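Local coordinates for protein beta-glucuronidase (Dictyoglomus thermophilum, PDB 6XXW) that probably hydrolyses beta-D-glucuronides, releasing glucuronic acid, as a family 2 glycoside hydrolase, at residues N48-P53 and I65-Y70; D142-W147 and G153-I158; V225-K230 and L245-P250; W411-E416 and E426-V431; E434-R437 and P443-I446. All coordinates share one frame; numbering follows the deposited sequence.

The five contacts follow one another along the chain and sample three parts of a family 2 glycosidase. Contacts 1 and 2 lie in the sugar-binding domain, their centres about 19 Å apart, and are joined by Tyr70 O and Asn143 ND2. Contact 3, its centre about 50 Å from that of contact 1 and across the chain's centre, belongs to the small sandwich domain. Contacts 4 and 5 are in the TIM barrel, with centres about 8 Å apart; both use helix 422-438, contact 4 against strand 408-415 and contact 5 against its parallel neighbour 444-448. Contact 2 comes within about 7 Å of contact 4 at the nearest atoms, bringing the sugar-binding domain close to the barrel.

Contact 1: residues N48-P53 and I65-Y70; sequences NYILMP and INLRDY
Next to Leu67, the helical residue that meets strand 50-53 through Ile50 and Met52, Arg68 NH2 donates to Asp69 OD2 at 2.8 Å on the syn side of the carboxylate. Arg68 NE donates to Asp69 OD1 at 2.9 Å, so the guanidinium grips the carboxylate side-on through two nitrogens, one for each oxygen. Ile65 CG1 lies 3.4 Å above one face of the guanidinium, offset toward the rim. With its plane held in this way, the guanidinium also reaches across the assembly, where Arg68 NH1 donates to Pro519 O of a third subunit.

The contact itself is small and apolar, and a single methyl of the helix serves both strand residues. Leu67 CD2 meets Ile50 CD1 at 4.3 Å and Met52 CE at 4.2 Å. With CG of Leu67 trans to the backbone nitrogen (chi1 -179°), the branched end extends from the helix toward the strand. Met52 curls back through chi2 67° and chi3 62°, which brings its methyl rather than its sulfur to Leu67. Phe58 touches both Met52 and Leu67 and widens this apolar patch.

On the strand, Leu51 and Pro53 pack against Leu351 and Ile323 of a second subunit. A one-turn helix thus sits beside strand 50-54, which pairs with 32-43 in the antiparallel sheet, as part of the jelly-roll-like sugar-binding domain of family 2 glycosidases.

Contact 2: residues D142-W147 and G153-I158; sequences DNTLTW and GELKVI
Trp147 and Glu154 meet at the indole nitrogen: NE1 donates to Glu154 OE1 at 3.2 Å with an N-H...O angle of 163°. The oxygen lies in the ring plane, whereas the indole approaches from above the carboxylate, the two planes standing 79° apart; the bond holds for the described one of two Glu154 conformers. Gly153 O sits over one indole face, offset toward the rim. The backbones are tied by Gly153 N, which donates to Thr146 O at 3.2 Å from well above the carbonyl plane. Leu145 CB approaches Gly153 CA at 3.7 Å, and a water bridges the next step, giving a proton to Leu145 O at 2.6 Å and taking one from Leu155 N at 3.0 Å.

A leucine in place of Trp147 would probably leave Glu154 OE1 without its indole donor and uncover the carbonyl of Gly153.

Farther out, in the same conformer, Lys156 NZ forms a long salt bridge with Glu154 OE2, at 3.5 Å, from the side of the carboxylate opposite the indole. Asp142 OD1 receives both Thr144 N, at 2.9 Å, and Thr144 OG1, which turns the chain just ahead of Leu145. Leu145 packs on Leu170 and Tyr172 of the partner strand, and Trp147 O accepts from Thr387 OG1. An Asx turn thus ends strand 134-142 of the sugar-binding domain and leads into the two-stranded antiparallel hairpin formed by 153-157 and 168-172.

Contact 3: residues V225-K230 and L245-P250; sequences VILRDK and LEVKNP
Leu227 CD2 presses on Val247 CG2 at 3.5 Å, tighter than usual for two methyl carbons, with the two side chains crossing at about a right angle. CG of Leu227 stands opposite the backbone nitrogen (chi1 -164°), and this carries the branched end across to the other strand. There it meets the CG2 branch of Val247, the one that lies beside the backbone nitrogen.

Two residues back along each strand a second pair repeats the theme. Val225 CG1 meets Leu245 CD1 at 3.8 Å, again crossing at about a right angle, while Leu245 CD2 lies 4.0 Å from the backbone oxygen Val225 O. Leu245 therefore spreads its two methyls over one residue, one against a side chain and the other against the main chain. All four residues are buried, and no hydrogen bond joins the segments: the nearest CA atoms, those of Leu227 and Leu245, stand 7.7 Å apart, so the strands face each other through side chains.

Ile226 points away from this interface, and its CG2 lies 4.2 Å above the centre of the Arg228 guanidinium, whose NH1 forms a salt bridge with Glu264. Strand 223-228 pairs with 234-239 and 257-268 in one sheet, and strand 242-248 with 209-217 in the other. Leu263 of 257-268 and Tyr214 of 209-217 touch both Val225 and Leu245, and the contact sits between the two sheets of an immunoglobulin-like sandwich.

Contact 4: residues W411-E416 and E426-V431; sequences WSVANE and EYFRRV
In a beta-alpha-beta unit of the TIM barrel, strand 408-415 is followed by helix 422-438, which packs on the outside of the barrel wall. The parts in contact run nearly antiparallel, with axes 9.9 Å apart at closest approach and an angle of 161° between their directions. Successive residues Val413 and Ala414 both direct their CB atoms toward the helix, because Val413 takes a near-helical psi of -17° that interrupts the regular strand.

Phe428 receives both. Ala414 CB touches CE1 and CZ of Phe428, each at 3.5 Å, a close fit that uses the far end of the ring. Val413 CG2 meets Phe428 CD1 at 4.0 Å, and both aliphatic groups come at the ring obliquely. One turn on, Val431 CG1 rests against Val413 CB at 3.8 Å and lies 3.9 Å from Val413 CG1. With chi1 171°, this Val431 methyl is opposite its own backbone nitrogen and reaches the strand. On the helix side, Tyr427 CD1 lies 3.7 Å above the centre of the Phe428 ring and limits its freedom to turn. An alanine at Phe428 would probably open a gap beside Ala414 CB and Val413 CG2, and leave Tyr427 without the ring face it rests on.

Just past the contact, Asn415 ND2 and Glu416 OE1 bind a Tris molecule, probably from the crystallisation liquor. This apolar strand-helix layer, backing a polar pocket at the C-terminal end of a barrel strand, is the classic architecture of a (beta/alpha)8 barrel.

Contact 5: residues E434-R437 and P443-I446; sequences ETRR and PITI
Helix residues 434-437 lie beside strand 444-446 with no hydrogen bond between them, their nearest CA atoms being those of Arg436 and Ile444, 7.5 Å apart. Ile444 carries the strand's share of the contact. Its CD1 ends against the last turns of helix 422-438, 3.6 Å from Arg436 N and 3.7 Å from Thr435 CG2, with Arg436 CB a little farther at 3.8 Å. CG1 of Ile444 is opposite the carbonyl carbon (chi1 -61°), and the nearly straight chi2 of 167° extends CD1 to the helix.

Thr435 turns its methyl to the strand while OG1 bonds to Val431 O within the helix. Arg436 contributes only its backbone nitrogen and first side-chain carbons; in the conformer described, the rest of its chain leads away.

On the helix's other flank, Arg437 grips Glu434 side-on: NE meets OE1 at 3.1 Å and NH2 meets OE2 at 3.0 Å, each from above the carboxylate plane. Arg396 forms a second salt bridge to Glu434 OE2, tying this helix to helix 385-402.

Here the end of helix 422-438 returns to the next parallel strand, completing the right-handed beta-alpha-beta crossover expected of a TIM barrel.

Contact 1: residues N48-P53 and I65-Y70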
# COMPACT_ATOMS: atom_id res chain seq x y z
N ASN A 48 39.03 10.97 -2.03
CA ASN A 48 37.94 11.90 -2.30
C ASN A 48 36.88 11.82 -1.20
O ASN A 48 36.48 10.72 -0.81
CB ASN A 48 37.30 11.61 -3.66
CG ASN A 48 37.98 12.36 -4.79
OD1 ASN A 48 38.72 13.32 -4.57
ND2 ASN A 48 37.73 11.92 -6.02
N TYR A 49 36.43 12.98 -0.73
CA TYR A 49 35.41 13.07 0.32
C TYR A 49 34.03 13.29 -0.29
O TYR A 49 33.90 13.85 -1.38
CB TYR A 49 35.72 14.21 1.29
CG TYR A 49 36.89 13.99 2.22
CD1 TYR A 49 36.73 13.36 3.44
CD2 TYR A 49 38.17 14.45 1.88
CE1 TYR A 49 37.81 13.17 4.30
CE2 TYR A 49 39.24 14.26 2.73
CZ TYR A 49 39.06 13.62 3.94
OH TYR A 49 40.12 13.43 4.80
N ILE A 50 33.00 12.85 0.42
CA ILE A 50 31.63 13.29 0.14
C ILE A 50 31.12 14.01 1.39
O ILE A 50 31.82 14.06 2.41
CB ILE A 50 30.70 12.12 -0.25
CG1 ILE A 50 30.70 11.05 0.85
CG2 ILE A 50 31.11 11.49 -1.58
CD1 ILE A 50 29.65 9.96 0.62
N LEU A 51 29.91 14.55 1.34
CA LEU A 51 29.31 15.15 2.53
C LEU A 51 28.48 14.13 3.29
O LEU A 51 27.81 13.29 2.69
CB LEU A 51 28.44 16.35 2.15
CG LEU A 51 29.21 17.48 1.45
CD1 LEU A 51 28.28 18.64 1.12
CD2 LEU A 51 30.39 17.94 2.30
N MET A 52 28.51 14.22 4.62
CA MET A 52 27.79 13.27 5.45
C MET A 52 27.27 13.95 6.71
O MET A 52 28.06 14.53 7.47
CB MET A 52 28.70 12.09 5.82
CG MET A 52 28.01 10.93 6.51
SD MET A 52 26.84 10.04 5.45
CE MET A 52 27.91 9.42 4.14
N PRO A 53 25.97 13.88 7.00
CA PRO A 53 25.46 14.45 8.25
C PRO A 53 25.92 13.66 9.47
O PRO A 53 26.12 12.45 9.42
CB PRO A 53 23.94 14.37 8.08
CG PRO A 53 23.74 13.13 7.22
CD PRO A 53 24.93 13.15 6.25
N ILE A 65 25.11 1.85 -3.58
CA ILE A 65 24.82 0.57 -2.92
C ILE A 65 26.08 -0.00 -2.27
O ILE A 65 26.00 -0.72 -1.26
CB ILE A 65 24.20 -0.41 -3.92
CG1 ILE A 65 23.54 -1.56 -3.18
CG2 ILE A 65 25.24 -0.93 -4.91
CD1 ILE A 65 22.63 -2.36 -4.07
N ASN A 66 27.25 0.30 -2.82
CA ASN A 66 28.49 -0.21 -2.25
C ASN A 66 28.84 0.47 -0.94
O ASN A 66 29.60 -0.09 -0.14
CB ASN A 66 29.59 -0.08 -3.30
CG ASN A 66 29.40 -1.08 -4.45
OD1 ASN A 66 29.15 -2.26 -4.22
ND2 ASN A 66 29.50 -0.60 -5.68
N LEU A 67 28.30 1.67 -0.69
CA LEU A 67 28.44 2.27 0.63
C LEU A 67 27.38 1.76 1.59
O LEU A 67 27.68 1.48 2.75
CB LEU A 67 28.38 3.80 0.52
CG LEU A 67 28.55 4.49 1.87
CD1 LEU A 67 29.91 4.12 2.49
CD2 LEU A 67 28.38 6.01 1.73
N ARG A 68 26.14 1.61 1.12
CA ARG A 68 25.10 0.99 1.94
C ARG A 68 25.60 -0.31 2.58
O ARG A 68 25.40 -0.56 3.77
CB ARG A 68 23.85 0.72 1.09
CG ARG A 68 22.62 0.35 1.91
CD ARG A 68 21.54 -0.29 1.04
NE ARG A 68 21.97 -1.59 0.50
CZ ARG A 68 21.34 -2.24 -0.47
NH1 ARG A 68 20.25 -1.72 -1.02
NH2 ARG A 68 21.79 -3.42 -0.89
N ASP A 69 26.25 -1.16 1.79
CA ASP A 69 26.66 -2.48 2.24
C ASP A 69 28.14 -2.53 2.59
O ASP A 69 28.73 -3.62 2.67
CB ASP A 69 26.34 -3.52 1.16
CG ASP A 69 24.85 -3.60 0.88
OD1 ASP A 69 24.04 -3.25 1.77
OD2 ASP A 69 24.49 -4.02 -0.25
N TYR A 70 28.76 -1.37 2.81
CA TYR A 70 30.19 -1.30 3.06
C TYR A 70 30.56 -1.99 4.36
O TYR A 70 29.81 -1.93 5.35
CB TYR A 70 30.63 0.17 3.10
CG TYR A 70 32.11 0.39 3.29
CD1 TYR A 70 32.98 0.28 2.23
CD2 TYR A 70 32.62 0.73 4.54
CE1 TYR A 70 34.35 0.50 2.39
CE2 TYR A 70 34.00 0.94 4.72
CZ TYR A 70 34.85 0.82 3.63
OH TYR A 70 36.20 1.03 3.77

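Contact 2: residues D142-W147 and G153-I158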
# COMPACT_ATOMS: atom_id res chain seq x y z
N ASP A 142 34.92 1.76 12.35
CA ASP A 142 35.04 0.45 11.71
C ASP A 142 33.81 -0.35 12.11
O ASP A 142 33.53 -0.50 13.30
CB ASP A 142 36.33 -0.24 12.16
CG ASP A 142 36.68 -1.48 11.32
OD1 ASP A 142 35.80 -2.08 10.69
OD2 ASP A 142 37.86 -1.87 11.31
N ASN A 143 33.05 -0.84 11.12
CA ASN A 143 31.84 -1.61 11.40
C ASN A 143 32.07 -3.11 11.29
O ASN A 143 31.09 -3.87 11.33
CB ASN A 143 30.70 -1.17 10.46
CG ASN A 143 31.00 -1.44 9.01
OD1 ASN A 143 32.11 -1.82 8.67
ND2 ASN A 143 30.00 -1.26 8.14
N THR A 144 33.32 -3.55 11.17
CA THR A 144 33.63 -4.97 11.07
C THR A 144 33.36 -5.64 12.41
O THR A 144 33.99 -5.30 13.42
CB THR A 144 35.10 -5.15 10.68
OG1 THR A 144 35.36 -4.38 9.49
CG2 THR A 144 35.40 -6.62 10.40
N LEU A 145 32.46 -6.61 12.43
CA LEU A 145 32.17 -7.32 13.68
C LEU A 145 33.17 -8.45 13.90
O LEU A 145 33.75 -9.00 12.95
CB LEU A 145 30.75 -7.87 13.66
CG LEU A 145 29.63 -6.84 13.51
CD1 LEU A 145 28.34 -7.49 13.04
CD2 LEU A 145 29.44 -6.11 14.83
N THR A 146 33.37 -8.80 15.17
CA THR A 146 34.16 -9.96 15.58
C THR A 146 33.43 -10.69 16.69
O THR A 146 32.42 -10.21 17.22
CB THR A 146 35.56 -9.57 16.08
OG1 THR A 146 35.44 -8.96 17.37
CG2 THR A 146 36.25 -8.60 15.12
N TRP A 147 33.95 -11.86 17.07
CA TRP A 147 33.29 -12.58 18.15
C TRP A 147 33.59 -12.02 19.53
O TRP A 147 32.99 -12.49 20.51
CB TRP A 147 33.64 -14.08 18.11
CG TRP A 147 32.76 -14.80 17.15
CD1 TRP A 147 33.09 -15.24 15.90
CD2 TRP A 147 31.37 -15.13 17.34
NE1 TRP A 147 32.00 -15.83 15.31
CE2 TRP A 147 30.94 -15.78 16.17
CE3 TRP A 147 30.47 -14.96 18.40
CZ2 TRP A 147 29.63 -16.25 16.02
CZ3 TRP A 147 29.17 -15.42 18.24
CH2 TRP A 147 28.77 -16.06 17.06
N GLY A 153 29.79 -10.88 15.48
CA GLY A 153 29.64 -11.32 14.10
C GLY A 153 31.01 -11.73 13.61
O GLY A 153 31.98 -11.75 14.36
N GLU A 154 31.08 -12.04 12.31
CA GLU A 154 32.32 -12.54 11.75
C GLU A 154 32.38 -12.26 10.26
O GLU A 154 31.40 -12.48 9.54
CB GLU A 154 32.47 -14.05 12.01
CG GLU A 154 31.17 -14.84 11.88
CD GLU A 154 31.35 -16.32 12.21
OE1 GLU A 154 32.51 -16.78 12.32
OE2 GLU A 154 30.32 -17.03 12.32
N LEU A 155 33.52 -11.75 9.80
CA LEU A 155 33.73 -11.54 8.38
C LEU A 155 34.22 -12.86 7.79
O LEU A 155 35.17 -13.46 8.31
CB LEU A 155 34.75 -10.42 8.16
CG LEU A 155 34.96 -9.92 6.72
CD1 LEU A 155 33.68 -9.34 6.16
CD2 LEU A 155 36.09 -8.89 6.68
N LYS A 156 33.56 -13.34 6.75
CA LYS A 156 33.91 -14.62 6.17
C LYS A 156 34.25 -14.46 4.70
O LYS A 156 33.59 -13.71 3.97
CB LYS A 156 32.79 -15.65 6.33
CG LYS A 156 32.57 -16.10 7.77
CD LYS A 156 31.54 -17.22 7.82
CE LYS A 156 31.26 -17.67 9.24
NZ LYS A 156 30.28 -18.80 9.31
N VAL A 157 35.29 -15.18 4.28
CA VAL A 157 35.73 -15.24 2.90
C VAL A 157 34.96 -16.34 2.20
O VAL A 157 34.81 -17.45 2.74
CB VAL A 157 37.25 -15.48 2.81
CG1 VAL A 157 37.68 -15.71 1.37
CG2 VAL A 157 38.01 -14.31 3.42
N ILE A 158 34.44 -16.05 1.01
CA ILE A 158 33.67 -17.01 0.23
C ILE A 158 34.27 -17.00 -1.17
O ILE A 158 33.86 -16.21 -2.03
CB ILE A 158 32.17 -16.70 0.20
CG1 ILE A 158 31.63 -16.52 1.63
CG2 ILE A 158 31.42 -17.79 -0.54
CD1 ILE A 158 30.13 -16.74 1.76
O HOH W 1 35.35 -10.80 11.97

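Contact 3: residues V225-K230 and L245-P250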
# COMPACT_ATOMS: atom_id res chain seq x y z
N VAL A 225 25.71 21.43 47.97
CA VAL A 225 24.75 20.69 47.16
C VAL A 225 23.36 21.15 47.57
O VAL A 225 23.04 21.21 48.76
CB VAL A 225 24.90 19.17 47.35
CG1 VAL A 225 23.81 18.44 46.60
CG2 VAL A 225 26.29 18.71 46.90
N ILE A 226 22.53 21.48 46.58
CA ILE A 226 21.20 22.02 46.80
C ILE A 226 20.22 21.23 45.96
O ILE A 226 20.53 20.86 44.82
CB ILE A 226 21.13 23.52 46.45
CG1 ILE A 226 22.01 24.33 47.41
CG2 ILE A 226 19.70 24.03 46.45
CD1 ILE A 226 22.63 25.54 46.75
N LEU A 227 19.05 20.96 46.52
CA LEU A 227 17.97 20.29 45.82
C LEU A 227 16.79 21.24 45.72
O LEU A 227 16.40 21.84 46.73
CB LEU A 227 17.58 19.01 46.54
CG LEU A 227 16.75 18.01 45.75
CD1 LEU A 227 17.60 17.37 44.67
CD2 LEU A 227 16.22 16.97 46.70
N ARG A 228 16.25 21.40 44.51
CA ARG A 228 15.13 22.29 44.25
C ARG A 228 13.96 21.50 43.69
O ARG A 228 14.14 20.55 42.94
CB ARG A 228 15.51 23.38 43.25
CG ARG A 228 16.42 24.43 43.81
CD ARG A 228 16.78 25.43 42.73
NE ARG A 228 17.51 26.55 43.29
CZ ARG A 228 18.82 26.69 43.21
NH1 ARG A 228 19.54 25.76 42.59
NH2 ARG A 228 19.41 27.74 43.74
N ASP A 229 12.74 21.92 44.06
CA ASP A 229 11.54 21.28 43.55
C ASP A 229 11.19 21.88 42.18
O ASP A 229 11.95 22.65 41.60
CB ASP A 229 10.40 21.37 44.57
CG ASP A 229 9.87 22.79 44.78
OD1 ASP A 229 10.21 23.72 44.02
OD2 ASP A 229 9.07 22.97 45.73
N LYS A 230 9.99 21.53 41.69
CA LYS A 230 9.54 21.96 40.36
C LYS A 230 9.47 23.48 40.24
O LYS A 230 9.67 24.02 39.14
CB LYS A 230 8.16 21.37 40.07
CG LYS A 230 7.09 21.76 41.11
CD LYS A 230 5.73 21.10 40.87
CE LYS A 230 4.99 20.91 42.20
NZ LYS A 230 3.60 20.37 42.04
N LEU A 245 20.58 14.31 51.68
CA LEU A 245 19.62 15.40 51.59
C LEU A 245 18.26 14.88 52.00
O LEU A 245 17.78 13.88 51.44
CB LEU A 245 19.58 15.97 50.17
CG LEU A 245 20.90 16.51 49.61
CD1 LEU A 245 20.97 16.37 48.09
CD2 LEU A 245 21.11 17.97 50.03
N GLU A 246 17.63 15.53 52.97
CA GLU A 246 16.31 15.11 53.44
C GLU A 246 15.23 15.94 52.77
O GLU A 246 15.27 17.17 52.80
CB GLU A 246 16.16 15.24 54.95
CG GLU A 246 14.91 14.52 55.45
CD GLU A 246 14.62 14.78 56.91
OE1 GLU A 246 15.47 15.42 57.57
OE2 GLU A 246 13.55 14.35 57.39
N VAL A 247 14.24 15.26 52.19
CA VAL A 247 13.11 15.91 51.55
C VAL A 247 11.86 15.55 52.34
O VAL A 247 11.41 14.40 52.30
CB VAL A 247 12.97 15.52 50.07
CG1 VAL A 247 11.78 16.22 49.43
CG2 VAL A 247 14.23 15.91 49.32
N LYS A 248 11.32 16.52 53.06
CA LYS A 248 10.08 16.30 53.79
C LYS A 248 8.90 16.41 52.82
O LYS A 248 8.89 17.26 51.93
CB LYS A 248 9.93 17.32 54.92
CG LYS A 248 8.71 17.08 55.80
CD LYS A 248 9.10 16.62 57.20
CE LYS A 248 8.05 15.68 57.79
NZ LYS A 248 8.38 15.27 59.19
N ASN A 249 7.92 15.52 52.98
CA ASN A 249 6.80 15.43 52.06
C ASN A 249 7.29 15.33 50.60
O ASN A 249 7.03 16.23 49.80
CB ASN A 249 5.85 16.60 52.23
N PRO A 250 8.03 14.29 50.26
CA PRO A 250 8.53 14.17 48.89
C PRO A 250 7.41 13.87 47.92
O PRO A 250 6.41 13.22 48.27
CB PRO A 250 9.51 13.00 48.99
CG PRO A 250 8.92 12.15 50.05
CD PRO A 250 8.35 13.09 51.06

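Contact 4: residues W411-E416 and E426-V431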
# COMPACT_ATOMS: atom_id res chain seq x y z
N TRP A 411 18.21 -3.74 34.77
CA TRP A 411 19.22 -4.02 33.76
C TRP A 411 18.96 -5.38 33.12
O TRP A 411 18.70 -6.37 33.82
CB TRP A 411 20.64 -4.04 34.37
CG TRP A 411 21.01 -2.81 35.17
CD1 TRP A 411 21.20 -2.73 36.52
CD2 TRP A 411 21.29 -1.49 34.65
NE1 TRP A 411 21.56 -1.45 36.88
CE2 TRP A 411 21.63 -0.67 35.75
CE3 TRP A 411 21.28 -0.93 33.37
CZ2 TRP A 411 21.93 0.69 35.62
CZ3 TRP A 411 21.60 0.45 33.23
CH2 TRP A 411 21.92 1.23 34.35
N SER A 412 19.07 -5.44 31.79
CA SER A 412 19.00 -6.70 31.05
C SER A 412 20.39 -7.05 30.55
O SER A 412 21.02 -6.24 29.86
CB SER A 412 18.02 -6.63 29.88
OG SER A 412 18.08 -7.84 29.13
N VAL A 413 20.90 -8.22 30.91
CA VAL A 413 22.28 -8.54 30.55
C VAL A 413 22.42 -9.13 29.15
O VAL A 413 23.53 -9.13 28.60
CB VAL A 413 22.94 -9.48 31.58
CG1 VAL A 413 22.99 -8.83 32.97
CG2 VAL A 413 22.25 -10.83 31.63
N ALA A 414 21.33 -9.61 28.53
CA ALA A 414 21.41 -10.22 27.21
C ALA A 414 20.01 -10.44 26.65
O ALA A 414 19.01 -10.39 27.37
CB ALA A 414 22.17 -11.55 27.23
N ASN A 415 19.96 -10.70 25.34
CA ASN A 415 18.71 -11.03 24.65
C ASN A 415 18.89 -12.29 23.83
O ASN A 415 19.68 -12.29 22.87
CB ASN A 415 18.25 -9.89 23.74
CG ASN A 415 16.95 -10.20 23.02
OD1 ASN A 415 15.86 -10.02 23.58
ND2 ASN A 415 17.05 -10.69 21.78
N GLU A 416 18.16 -13.34 24.17
CA GLU A 416 18.09 -14.57 23.37
C GLU A 416 19.47 -15.16 23.11
O GLU A 416 19.79 -15.56 21.98
CB GLU A 416 17.35 -14.31 22.05
CG GLU A 416 15.88 -13.88 22.22
CD GLU A 416 15.12 -13.86 20.91
OE1 GLU A 416 15.75 -13.73 19.83
OE2 GLU A 416 13.87 -13.99 20.94
N GLU A 426 28.56 -20.39 33.18
CA GLU A 426 29.69 -19.69 33.81
C GLU A 426 29.82 -18.28 33.27
O GLU A 426 30.11 -17.34 34.02
CB GLU A 426 30.98 -20.47 33.59
N TYR A 427 29.63 -18.12 31.95
CA TYR A 427 29.68 -16.80 31.34
C TYR A 427 28.72 -15.84 32.04
O TYR A 427 29.12 -14.76 32.50
CB TYR A 427 29.36 -16.90 29.84
CG TYR A 427 29.39 -15.59 29.10
CD1 TYR A 427 28.29 -14.74 29.11
CD2 TYR A 427 30.51 -15.20 28.37
CE1 TYR A 427 28.31 -13.55 28.42
CE2 TYR A 427 30.53 -14.01 27.68
CZ TYR A 427 29.44 -13.18 27.71
OH TYR A 427 29.46 -11.98 27.03
N PHE A 428 27.45 -16.22 32.16
CA PHE A 428 26.47 -15.26 32.65
C PHE A 428 26.48 -15.13 34.17
O PHE A 428 26.17 -14.06 34.69
CB PHE A 428 25.08 -15.64 32.13
CG PHE A 428 24.82 -15.12 30.74
CD1 PHE A 428 24.74 -13.75 30.50
CD2 PHE A 428 24.70 -15.99 29.66
CE1 PHE A 428 24.52 -13.26 29.22
CE2 PHE A 428 24.49 -15.51 28.37
CZ PHE A 428 24.40 -14.14 28.16
N ARG A 429 26.85 -16.19 34.90
CA ARG A 429 27.09 -16.02 36.33
C ARG A 429 28.05 -14.86 36.59
O ARG A 429 27.81 -14.03 37.47
CB ARG A 429 27.65 -17.31 36.93
CG ARG A 429 26.57 -18.32 37.33
CD ARG A 429 27.17 -19.71 37.58
NE ARG A 429 28.15 -19.67 38.66
CZ ARG A 429 27.95 -20.16 39.88
NH1 ARG A 429 26.80 -20.75 40.18
NH2 ARG A 429 28.90 -20.06 40.80
N ARG A 430 29.13 -14.77 35.81
CA ARG A 430 30.10 -13.70 36.02
C ARG A 430 29.52 -12.34 35.62
O ARG A 430 29.76 -11.34 36.30
CB ARG A 430 31.38 -13.97 35.23
CG ARG A 430 32.09 -15.26 35.65
CD ARG A 430 33.61 -15.13 35.48
NE ARG A 430 34.07 -13.75 35.67
CZ ARG A 430 34.23 -13.16 36.86
NH1 ARG A 430 33.97 -13.83 37.98
NH2 ARG A 430 34.64 -11.91 36.92
N VAL A 431 28.79 -12.29 34.50
CA VAL A 431 28.17 -11.03 34.09
C VAL A 431 27.18 -10.56 35.14
O VAL A 431 27.19 -9.40 35.56
CB VAL A 431 27.48 -11.20 32.72
CG1 VAL A 431 26.66 -9.96 32.39
CG2 VAL A 431 28.51 -11.44 31.63

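Contact 5: residues E434-R437 and P443-I446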
# COMPACT_ATOMS: atom_id res chain seq x y z
N GLU A 434 28.83 -9.34 38.40
CA GLU A 434 29.47 -8.04 38.28
C GLU A 434 28.43 -6.92 38.20
O GLU A 434 28.62 -5.84 38.79
CB GLU A 434 30.40 -8.03 37.07
CG GLU A 434 31.06 -6.70 36.77
CD GLU A 434 32.15 -6.36 37.77
OE1 GLU A 434 32.40 -7.15 38.71
OE2 GLU A 434 32.77 -5.28 37.62
N THR A 435 27.33 -7.16 37.49
CA THR A 435 26.28 -6.15 37.38
C THR A 435 25.71 -5.80 38.74
O THR A 435 25.53 -4.62 39.06
CB THR A 435 25.18 -6.65 36.44
OG1 THR A 435 25.76 -6.91 35.15
CG2 THR A 435 24.05 -5.61 36.31
N ARG A 436 25.42 -6.81 39.55
CA ARG A 436 24.86 -6.57 40.88
C ARG A 436 25.86 -5.85 41.78
O ARG A 436 25.47 -4.99 42.58
CB ARG A 436 24.43 -7.90 41.51
CG ARG A 436 23.35 -7.78 42.57
CD ARG A 436 23.87 -8.15 43.94
NE ARG A 436 24.26 -9.55 44.02
CZ ARG A 436 23.87 -10.39 44.98
NH1 ARG A 436 23.08 -9.95 45.95
NH2 ARG A 436 24.28 -11.65 44.97
N ARG A 437 27.14 -6.18 41.65
CA ARG A 437 28.17 -5.51 42.43
C ARG A 437 28.26 -4.04 42.06
O ARG A 437 28.44 -3.18 42.93
CB ARG A 437 29.53 -6.19 42.21
CG ARG A 437 30.65 -5.58 43.03
CD ARG A 437 32.01 -6.07 42.55
NE ARG A 437 32.41 -5.40 41.31
CZ ARG A 437 33.03 -4.23 41.28
NH1 ARG A 437 33.31 -3.61 42.42
NH2 ARG A 437 33.37 -3.68 40.12
N PRO A 443 16.95 -4.28 40.07
CA PRO A 443 16.91 -5.70 39.71
C PRO A 443 17.58 -5.95 38.37
O PRO A 443 17.83 -5.05 37.57
CB PRO A 443 15.42 -6.02 39.66
CG PRO A 443 14.76 -4.71 39.40
CD PRO A 443 15.60 -3.69 40.12
N ILE A 444 17.86 -7.23 38.14
CA ILE A 444 18.55 -7.71 36.95
C ILE A 444 17.70 -8.78 36.28
O ILE A 444 17.09 -9.61 36.96
CB ILE A 444 19.94 -8.28 37.31
CG1 ILE A 444 20.80 -7.19 37.94
CG2 ILE A 444 20.60 -8.92 36.08
CD1 ILE A 444 22.04 -7.74 38.60
N THR A 445 17.67 -8.77 34.94
CA THR A 445 17.00 -9.81 34.16
C THR A 445 17.90 -10.25 33.01
O THR A 445 18.99 -9.71 32.79
CB THR A 445 15.63 -9.33 33.62
OG1 THR A 445 14.91 -10.42 33.02
CG2 THR A 445 15.82 -8.25 32.58
N ILE A 446 17.44 -11.27 32.31
CA ILE A 446 17.99 -11.68 31.02
C ILE A 446 16.80 -12.11 30.16
O ILE A 446 15.87 -12.74 30.67
CB ILE A 446 19.03 -12.81 31.13
CG1 ILE A 446 19.61 -13.13 29.75
CG2 ILE A 446 18.41 -14.10 31.74
CD1 ILE A 446 20.87 -14.00 29.79